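Local atomic coordinates of dihydroorotase (Saccharomyces cerevisiae, PDB entry 6L0B), a protein that catalyses the reversible cyclisation of N-carbamoyl-L-aspartate to (S)-dihydroorotate, the third step of de novo pyrimidine biosynthesis, using zinc. Residues 10-15 against 253-258; 39-44 against 71-76. All coordinates share one frame; numbering follows the deposited sequence.

Contact 1 of 2, residues 10-15 against 253-258. With ZN (zinc ion), chain E; URF (5-fluorouracil), chain G.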
ATOM      1  N   THR A  10     -16.572  -0.391 -29.541  1.00 41.87           N
ATOM      2  CA  THR A  10     -16.151  -0.294 -28.162  1.00 42.98           C
ATOM      3  C   THR A  10     -15.485   1.052 -27.907  1.00 46.57           C
ATOM      4  O   THR A  10     -14.770   1.595 -28.759  1.00 47.30           O
ATOM      5  CB  THR A  10     -15.158  -1.401 -27.863  1.00 40.15           C
ATOM      6  OG1 THR A  10     -14.185  -1.412 -28.913  1.00 36.40           O
ATOM      7  CG2 THR A  10     -15.853  -2.733 -27.824  1.00 38.34           C
ATOM      8  N   CYS A  11     -15.675   1.562 -26.692  1.00 42.79           N
ATOM      9  CA  CYS A  11     -15.106   2.840 -26.290  1.00 45.20           C
ATOM     10  C   CYS A  11     -14.446   2.686 -24.924  1.00 44.83           C
ATOM     11  O   CYS A  11     -15.056   2.154 -23.987  1.00 39.42           O
ATOM     12  CB  CYS A  11     -16.158   3.951 -26.263  1.00 46.33           C
ATOM     13  SG  CYS A  11     -17.738   3.489 -25.577  1.00 57.59           S
ATOM     14  N   ASP A  12     -13.223   3.211 -24.809  1.00 43.48           N
ATOM     15  CA  ASP A  12     -12.459   3.295 -23.560  1.00 44.35           C
ATOM     16  C   ASP A  12     -12.273   4.778 -23.262  1.00 43.57           C
ATOM     17  O   ASP A  12     -11.449   5.453 -23.885  1.00 40.99           O
ATOM     18  CB  ASP A  12     -11.108   2.579 -23.685  1.00 43.20           C
ATOM     19  CG  ASP A  12     -10.168   2.824 -22.487  1.00 43.96           C
ATOM     20  OD1 ASP A  12     -10.550   3.462 -21.474  1.00 39.59           O
ATOM     21  OD2 ASP A  12      -9.008   2.359 -22.578  1.00 46.70           O
ATOM     22  N   MET A  13     -13.052   5.287 -22.311  1.00 47.31           N
ATOM     23  CA  MET A  13     -13.148   6.720 -22.084  1.00 46.39           C
ATOM     24  C   MET A  13     -12.164   7.233 -21.031  1.00 43.16           C
ATOM     25  O   MET A  13     -12.453   8.218 -20.328  1.00 41.15           O
ATOM     26  CB  MET A  13     -14.592   7.050 -21.747  1.00 45.87           C
ATOM     27  CG  MET A  13     -15.534   6.581 -22.865  1.00 49.88           C
ATOM     28  SD  MET A  13     -15.430   7.412 -24.500  1.00 53.18           S
ATOM     29  CE  MET A  13     -14.075   6.626 -25.338  1.00 48.29           C
ATOM     30  N   HIS A  14     -10.987   6.605 -20.934  1.00 42.92           N
ATOM     31  CA  HIS A  14      -9.933   7.044 -20.017  1.00 39.35           C
ATOM     32  C   HIS A  14      -8.630   6.382 -20.473  1.00 40.26           C
ATOM     33  O   HIS A  14      -8.288   5.292 -20.019  1.00 44.88           O
ATOM     34  CB  HIS A  14     -10.248   6.693 -18.585  1.00 34.82           C
ATOM     35  CG  HIS A  14      -9.460   7.478 -17.581  1.00 34.72           C
ATOM     36  ND1 HIS A  14     -10.058   8.215 -16.581  1.00 32.05           N
ATOM     37  CD2 HIS A  14      -8.124   7.635 -17.414  1.00 32.89           C
ATOM     38  CE1 HIS A  14      -9.126   8.788 -15.842  1.00 30.28           C
ATOM     39  NE2 HIS A  14      -7.946   8.452 -16.325  1.00 30.55           N
ATOM     40  N   VAL A  15      -7.903   7.060 -21.346  1.00 35.56           N
ATOM     41  CA  VAL A  15      -6.718   6.491 -21.964  1.00 36.69           C
ATOM     42  C   VAL A  15      -5.555   7.450 -21.759  1.00 39.77           C
ATOM     43  O   VAL A  15      -5.735   8.671 -21.810  1.00 44.10           O
ATOM     44  CB  VAL A  15      -6.950   6.221 -23.466  1.00 37.46           C
ATOM     45  CG1 VAL A  15      -5.679   5.693 -24.104  1.00 38.96           C
ATOM     46  CG2 VAL A  15      -8.107   5.246 -23.690  1.00 37.30           C
ATOM     47  N   PHE A 253     -22.653   4.027 -15.401  1.00 44.73           N
ATOM     48  CA  PHE A 253     -21.384   3.332 -15.242  1.00 40.41           C
ATOM     49  C   PHE A 253     -20.959   2.844 -16.610  1.00 38.32           C
ATOM     50  O   PHE A 253     -21.751   2.200 -17.301  1.00 44.79           O
ATOM     51  CB  PHE A 253     -21.506   2.146 -14.282  1.00 38.53           C
ATOM     52  CG  PHE A 253     -21.925   2.523 -12.905  1.00 40.11           C
ATOM     53  CD1 PHE A 253     -21.155   3.397 -12.150  1.00 38.89           C
ATOM     54  CD2 PHE A 253     -23.096   2.032 -12.362  1.00 41.08           C
ATOM     55  CE1 PHE A 253     -21.532   3.756 -10.869  1.00 38.30           C
ATOM     56  CE2 PHE A 253     -23.484   2.390 -11.074  1.00 40.71           C
ATOM     57  CZ  PHE A 253     -22.696   3.255 -10.329  1.00 40.03           C
ATOM     58  N   PHE A 254     -19.755   3.208 -17.041  1.00 36.88           N
ATOM     59  CA  PHE A 254     -19.228   2.620 -18.264  1.00 37.23           C
ATOM     60  C   PHE A 254     -17.702   2.561 -18.211  1.00 36.59           C
ATOM     61  O   PHE A 254     -17.057   3.099 -17.311  1.00 36.62           O
ATOM     62  CB  PHE A 254     -19.738   3.359 -19.506  1.00 35.51           C
ATOM     63  CG  PHE A 254     -19.586   4.849 -19.457  1.00 35.68           C
ATOM     64  CD1 PHE A 254     -20.680   5.660 -19.202  1.00 37.25           C
ATOM     65  CD2 PHE A 254     -18.364   5.437 -19.712  1.00 36.67           C
ATOM     66  CE1 PHE A 254     -20.567   7.026 -19.178  1.00 37.41           C
ATOM     67  CE2 PHE A 254     -18.228   6.821 -19.691  1.00 39.31           C
ATOM     68  CZ  PHE A 254     -19.338   7.619 -19.420  1.00 39.52           C
ATOM     69  N   PHE A 255     -17.123   1.963 -19.238  1.00 35.56           N
ATOM     70  CA  PHE A 255     -15.725   1.583 -19.203  1.00 36.68           C
ATOM     71  C   PHE A 255     -14.799   2.757 -19.507  1.00 39.49           C
ATOM     72  O   PHE A 255     -15.012   3.498 -20.472  1.00 46.66           O
ATOM     73  CB  PHE A 255     -15.470   0.474 -20.207  1.00 34.29           C
ATOM     74  CG  PHE A 255     -14.047   0.030 -20.256  1.00 34.57           C
ATOM     75  CD1 PHE A 255     -13.383  -0.320 -19.089  1.00 34.39           C
ATOM     76  CD2 PHE A 255     -13.374  -0.048 -21.468  1.00 33.90           C
ATOM     77  CE1 PHE A 255     -12.079  -0.747 -19.127  1.00 34.58           C
ATOM     78  CE2 PHE A 255     -12.075  -0.475 -21.519  1.00 34.57           C
ATOM     79  CZ  PHE A 255     -11.423  -0.832 -20.341  1.00 36.04           C
ATOM     80  N   GLY A 256     -13.766   2.904 -18.677  1.00 38.64           N
ATOM     81  CA  GLY A 256     -12.644   3.794 -18.882  1.00 34.52           C
ATOM     82  C   GLY A 256     -11.410   3.177 -18.245  1.00 34.77           C
ATOM     83  O   GLY A 256     -11.300   3.150 -17.020  1.00 35.35           O
ATOM     84  N   SER A 257     -10.472   2.677 -19.047  1.00 31.33           N
ATOM     85  CA  SER A 257      -9.444   1.803 -18.495  1.00 35.23           C
ATOM     86  C   SER A 257      -8.460   2.526 -17.578  1.00 36.06           C
ATOM     87  O   SER A 257      -7.942   1.915 -16.646  1.00 36.76           O
ATOM     88  CB  SER A 257      -8.649   1.148 -19.620  1.00 37.13           C
ATOM     89  OG  SER A 257      -7.648   2.049 -20.092  1.00 39.80           O
ATOM     90  N   ASP A 258      -8.184   3.805 -17.820  1.00 34.28           N
ATOM     91  CA  ASP A 258      -7.016   4.471 -17.235  1.00 35.14           C
ATOM     92  C   ASP A 258      -5.774   3.599 -17.382  1.00 35.28           C
ATOM     93  O   ASP A 258      -4.975   3.427 -16.457  1.00 37.74           O
ATOM     94  CB  ASP A 258      -7.250   4.840 -15.768  1.00 35.14           C
ATOM     95  CG  ASP A 258      -6.097   5.653 -15.157  1.00 35.55           C
ATOM     96  OD1 ASP A 258      -5.317   6.290 -15.899  1.00 36.32           O
ATOM     97  OD2 ASP A 258      -5.986   5.666 -13.918  1.00 36.58           O
TER
HETATM   98 ZN    ZN E 401      -5.826   8.560 -15.657  1.00 43.03          ZN
HETATM   99  N1  URF G 403      -2.537   7.518 -12.596  1.00 45.38           N
HETATM  100  C2  URF G 403      -3.401   8.476 -13.330  1.00 43.88           C
HETATM  101  N3  URF G 403      -2.824   9.086 -14.565  1.00 40.36           N
HETATM  102  C4  URF G 403      -1.478   8.738 -15.013  1.00 38.84           C
HETATM  103  C5  URF G 403      -0.638   7.799 -14.263  1.00 41.44           C
HETATM  104  C6  URF G 403      -1.196   7.217 -13.068  1.00 42.81           C
HETATM  105  O2  URF G 403      -4.508   8.748 -12.942  1.00 36.76           O
HETATM  106  O4  URF G 403      -0.969   9.168 -15.988  1.00 37.22           O
HETATM  107  F5  URF G 403       0.637   7.563 -14.758  1.00 36.74           F
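His14 and Asp258 run side by side and point the same way, their ring and carboxylate planes turned 52° from each other, and a zinc ion sits at their ends. NE2 of His14 binds it at 2.2 Å and OD1 of Asp258 at 2.3 Å, with His16 among the ligands from elsewhere. Both side chains are extended, CG anti to the backbone N (chi1 -161° in His14), which carries both ligand atoms forward to the metal. The two residues illustrate how an amidohydrolase TIM barrel closes: the His-X-His pair comes from the end of its first strand, the aspartate from just past its last. Met13 N donates to Phe255 O at 3.2 Å, and Asp258 N reaches His14 O only weakly. Asp12 does much of the remaining work. Ser257 N and His14 N approach OD1 from opposite faces of the carboxylate plane, at 2.6 Å and 3.2 Å, the latter bond making an Asx turn, while Ser257 OG donates to OD2 on its syn side at 2.9 Å; OG also pairs with Ser259 N, and OD2 with Gln280. The Phe255 ring lies with one face under Asp12 OD1, and Met13 crosses Phe254 at about a right angle.

Contact 2 of 2, residues 39-44 against 71-76. With URF (5-fluorouracil), chain G.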
ATOM      1  N   TYR A  39     -10.843   8.018 -25.432  1.00 42.59           N
ATOM      2  CA  TYR A  39     -10.745   9.395 -24.941  1.00 42.90           C
ATOM      3  C   TYR A  39      -9.333   9.636 -24.403  1.00 40.91           C
ATOM      4  O   TYR A  39      -8.940   9.019 -23.413  1.00 43.74           O
ATOM      5  CB  TYR A  39     -11.793   9.633 -23.852  1.00 39.52           C
ATOM      6  CG  TYR A  39     -11.828  11.029 -23.319  1.00 42.17           C
ATOM      7  CD1 TYR A  39     -12.333  12.065 -24.087  1.00 45.34           C
ATOM      8  CD2 TYR A  39     -11.374  11.328 -22.035  1.00 44.98           C
ATOM      9  CE1 TYR A  39     -12.386  13.366 -23.603  1.00 43.87           C
ATOM     10  CE2 TYR A  39     -11.426  12.628 -21.533  1.00 44.10           C
ATOM     11  CZ  TYR A  39     -11.935  13.643 -22.324  1.00 45.73           C
ATOM     12  OH  TYR A  39     -12.002  14.938 -21.846  1.00 47.39           O
ATOM     13  N   ILE A  40      -8.574  10.535 -25.041  1.00 38.18           N
ATOM     14  CA  ILE A  40      -7.152  10.711 -24.722  1.00 41.88           C
ATOM     15  C   ILE A  40      -6.988  11.759 -23.621  1.00 42.44           C
ATOM     16  O   ILE A  40      -7.637  12.809 -23.644  1.00 44.08           O
ATOM     17  CB  ILE A  40      -6.337  11.083 -25.977  1.00 41.85           C
ATOM     18  CG1 ILE A  40      -6.603  10.077 -27.092  1.00 43.96           C
ATOM     19  CG2 ILE A  40      -4.820  11.092 -25.680  1.00 35.69           C
ATOM     20  CD1 ILE A  40      -6.292   8.664 -26.699  1.00 45.37           C
ATOM     21  N   MET A  41      -6.137  11.465 -22.645  1.00 39.42           N
ATOM     22  CA  MET A  41      -5.950  12.306 -21.468  1.00 40.06           C
ATOM     23  C   MET A  41      -4.795  13.301 -21.643  1.00 40.66           C
ATOM     24  O   MET A  41      -3.905  13.091 -22.480  1.00 37.55           O
ATOM     25  CB  MET A  41      -5.721  11.434 -20.234  1.00 37.80           C
ATOM     26  CG  MET A  41      -7.022  10.831 -19.664  1.00 40.21           C
ATOM     27  SD  MET A  41      -8.321  12.034 -19.234  1.00 39.45           S
ATOM     28  CE  MET A  41      -9.642  10.908 -18.708  1.00 36.58           C
ATOM     29  N   PRO A  42      -4.813  14.434 -20.934  1.00 43.94           N
ATOM     30  CA  PRO A  42      -3.888  15.541 -21.248  1.00 42.52           C
ATOM     31  C   PRO A  42      -2.641  15.681 -20.369  1.00 39.95           C
ATOM     32  O   PRO A  42      -1.917  16.671 -20.542  1.00 36.45           O
ATOM     33  CB  PRO A  42      -4.793  16.760 -21.029  1.00 45.90           C
ATOM     34  CG  PRO A  42      -5.657  16.337 -19.809  1.00 43.92           C
ATOM     35  CD  PRO A  42      -5.772  14.818 -19.872  1.00 43.83           C
ATOM     36  N   ASN A  43      -2.363  14.753 -19.449  1.00 38.13           N
ATOM     37  CA  ASN A  43      -1.307  14.945 -18.456  1.00 38.67           C
ATOM     38  C   ASN A  43       0.067  14.564 -19.020  1.00 41.31           C
ATOM     39  O   ASN A  43       0.757  13.656 -18.547  1.00 38.13           O
ATOM     40  CB  ASN A  43      -1.637  14.157 -17.198  1.00 38.21           C
ATOM     41  CG  ASN A  43      -1.604  12.665 -17.436  1.00 34.34           C
ATOM     42  OD1 ASN A  43      -1.755  12.223 -18.583  1.00 32.18           O
ATOM     43  ND2 ASN A  43      -1.375  11.888 -16.378  1.00 29.42           N
ATOM     44  N   LEU A  44       0.434  15.238 -20.105  1.00 43.37           N
ATOM     45  CA  LEU A  44       1.785  15.154 -20.642  1.00 42.00           C
ATOM     46  C   LEU A  44       2.641  16.213 -19.949  1.00 42.79           C
ATOM     47  O   LEU A  44       2.145  16.994 -19.130  1.00 44.43           O
ATOM     48  CB  LEU A  44       1.784  15.323 -22.165  1.00 44.04           C
ATOM     49  CG  LEU A  44       1.309  14.242 -23.143  1.00 43.56           C
ATOM     50  CD1 LEU A  44      -0.021  13.705 -22.744  1.00 42.61           C
ATOM     51  CD2 LEU A  44       1.213  14.838 -24.537  1.00 41.06           C
ATOM     52  N   LEU A  71     -10.906  10.953 -29.212  1.00 48.29           N
ATOM     53  CA  LEU A  71     -11.491  12.086 -28.515  1.00 48.38           C
ATOM     54  C   LEU A  71     -10.434  12.702 -27.602  1.00 47.17           C
ATOM     55  O   LEU A  71      -9.819  12.003 -26.789  1.00 44.18           O
ATOM     56  CB  LEU A  71     -12.727  11.659 -27.723  1.00 48.40           C
ATOM     57  CG  LEU A  71     -13.707  10.719 -28.444  1.00 48.97           C
ATOM     58  CD1 LEU A  71     -14.952  10.504 -27.592  1.00 49.04           C
ATOM     59  CD2 LEU A  71     -14.093  11.230 -29.837  1.00 44.67           C
ATOM     60  N   MET A  72     -10.193  13.994 -27.775  1.00 46.09           N
ATOM     61  CA  MET A  72      -9.122  14.664 -27.060  1.00 42.67           C
ATOM     62  C   MET A  72      -9.709  15.506 -25.922  1.00 42.44           C
ATOM     63  O   MET A  72     -10.930  15.715 -25.821  1.00 40.61           O
ATOM     64  CB  MET A  72      -8.274  15.502 -28.016  1.00 36.93           C
ATOM     65  CG  MET A  72      -7.719  14.738 -29.234  1.00 37.73           C
ATOM     66  SD  MET A  72      -6.634  13.298 -29.008  1.00 42.45           S
ATOM     67  CE  MET A  72      -5.063  14.076 -28.719  1.00 43.32           C
ATOM     68  N   SER A  73      -8.805  15.976 -25.057  1.00 37.50           N
ATOM     69  CA  SER A  73      -9.151  16.680 -23.836  1.00 38.19           C
ATOM     70  C   SER A  73      -8.102  17.734 -23.536  1.00 41.71           C
ATOM     71  O   SER A  73      -6.960  17.649 -23.993  1.00 41.13           O
ATOM     72  CB  SER A  73      -9.257  15.730 -22.628  1.00 38.93           C
ATOM     73  OG  SER A  73      -7.998  15.295 -22.139  1.00 40.79           O
ATOM     74  N   PHE A  74      -8.509  18.716 -22.730  1.00 42.68           N
ATOM     75  CA  PHE A  74      -7.631  19.732 -22.162  1.00 44.75           C
ATOM     76  C   PHE A  74      -7.293  19.383 -20.716  1.00 46.63           C
ATOM     77  O   PHE A  74      -8.044  18.702 -20.018  1.00 46.18           O
ATOM     78  CB  PHE A  74      -8.296  21.113 -22.197  1.00 46.15           C
ATOM     79  CG  PHE A  74      -8.062  21.870 -23.461  1.00 47.48           C
ATOM     80  CD1 PHE A  74      -6.991  21.559 -24.280  1.00 48.96           C
ATOM     81  CD2 PHE A  74      -8.912  22.904 -23.830  1.00 46.94           C
ATOM     82  CE1 PHE A  74      -6.769  22.271 -25.460  1.00 50.45           C
ATOM     83  CE2 PHE A  74      -8.698  23.621 -24.999  1.00 49.69           C
ATOM     84  CZ  PHE A  74      -7.625  23.309 -25.815  1.00 51.11           C
ATOM     85  N   TYR A  75      -6.169  19.905 -20.255  1.00 46.66           N
ATOM     86  CA  TYR A  75      -5.754  19.742 -18.870  1.00 46.57           C
ATOM     87  C   TYR A  75      -6.234  20.958 -18.096  1.00 44.23           C
ATOM     88  O   TYR A  75      -5.897  22.090 -18.458  1.00 45.70           O
ATOM     89  CB  TYR A  75      -4.236  19.591 -18.813  1.00 45.13           C
ATOM     90  CG  TYR A  75      -3.571  19.288 -17.477  1.00 45.30           C
ATOM     91  CD1 TYR A  75      -3.536  20.237 -16.447  1.00 42.14           C
ATOM     92  CD2 TYR A  75      -2.877  18.090 -17.291  1.00 44.00           C
ATOM     93  CE1 TYR A  75      -2.880  19.971 -15.255  1.00 44.36           C
ATOM     94  CE2 TYR A  75      -2.218  17.821 -16.118  1.00 41.90           C
ATOM     95  CZ  TYR A  75      -2.212  18.755 -15.099  1.00 42.99           C
ATOM     96  OH  TYR A  75      -1.540  18.448 -13.931  1.00 38.91           O
ATOM     97  N   LEU A  76      -7.077  20.734 -17.088  1.00 45.28           N
ATOM     98  CA  LEU A  76      -7.598  21.855 -16.316  1.00 48.17           C
ATOM     99  C   LEU A  76      -6.421  22.535 -15.633  1.00 49.10           C
ATOM    100  O   LEU A  76      -5.840  21.981 -14.695  1.00 50.84           O
ATOM    101  CB  LEU A  76      -8.653  21.398 -15.309  1.00 47.54           C
ATOM    102  CG  LEU A  76      -9.380  22.550 -14.613  1.00 48.51           C
ATOM    103  CD1 LEU A  76      -9.943  23.496 -15.642  1.00 45.85           C
ATOM    104  CD2 LEU A  76     -10.477  22.048 -13.682  1.00 48.48           C
TER
HETATM  105  N1  URF G 403      -2.537   7.518 -12.596  1.00 45.38           N
HETATM  106  C2  URF G 403      -3.401   8.476 -13.330  1.00 43.88           C
HETATM  107  N3  URF G 403      -2.824   9.086 -14.565  1.00 40.36           N
HETATM  108  C4  URF G 403      -1.478   8.738 -15.013  1.00 38.84           C
HETATM  109  C5  URF G 403      -0.638   7.799 -14.263  1.00 41.44           C
HETATM  110  C6  URF G 403      -1.196   7.217 -13.068  1.00 42.81           C
HETATM  111  O2  URF G 403      -4.508   8.748 -12.942  1.00 36.76           O
HETATM  112  O4  URF G 403      -0.969   9.168 -15.988  1.00 37.22           O
HETATM  113  F5  URF G 403       0.637   7.563 -14.758  1.00 36.74           F
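Ile40 N and Leu71 O form the one backbone hydrogen bond of this contact, a nearly linear link of 2.6 Å that accompanies the parallel bridge between Tyr39 and Leu71. Further along, Ser73 OG replaces the backbone as donor: it donates a hydrogen bond to Ile40 O at 2.9 Å, in the carbonyl plane on a lone pair. Asn43 ND2 donates a hydrogen bond to O4 of 5-fluorouracil (2.8 Å), and the Tyr75 hydroxyl bonds to Asn107 O. Apolar contacts fill in around these bonds. The Tyr39 side chain, CG anti to the backbone N (chi1 -177°), crosses Leu71 at about a right angle, with Leu71 CB at the ring edge, 3.7 Å from CD1, and Ser73 CB near its hydroxyl end. Replacing Tyr39 by an alanine would probably leave Leu71 CB and Ser73 CB without their ring partner and Asn135 without its weak hydrogen bond to the hydroxyl. Ile40 and Met72 lie alongside each other, CG1 against SD. Pro42 CB rests on Tyr75 CB at 3.6 Å, and the edge of the Tyr75 ring meets Asn43 CA. In the barrel, strand 37-40 lies between 11-15 and 69-71; Met72 packs on helix 51-64 and Phe74 on helix 82-90.

Overall arrangement
Contact 2 is nested along the chain inside the loop that contact 1 closes, and strands 11-15 and 37-40 lie next to each other in one parallel sheet. The centres of the two contacts are about 14 Å apart, yet they meet. Met41 N probably donates to Val15 O (2.9 Å). Val15 N probably donates to Tyr39 O (3.0 Å), and Met41 CE packs 3.5 Å from His14 ND1. Both contacts reach the 5-fluorouracil pocket, to which Arg18 also bonds. Contact 1 supplies zinc ligands, and Asp258 OD2 is 3.6 Å from O2 of 5-fluorouracil; contact 2 holds it through Asn43, whose OD1 also bonds His16 ND1 and so supports another zinc ligand from the second shell.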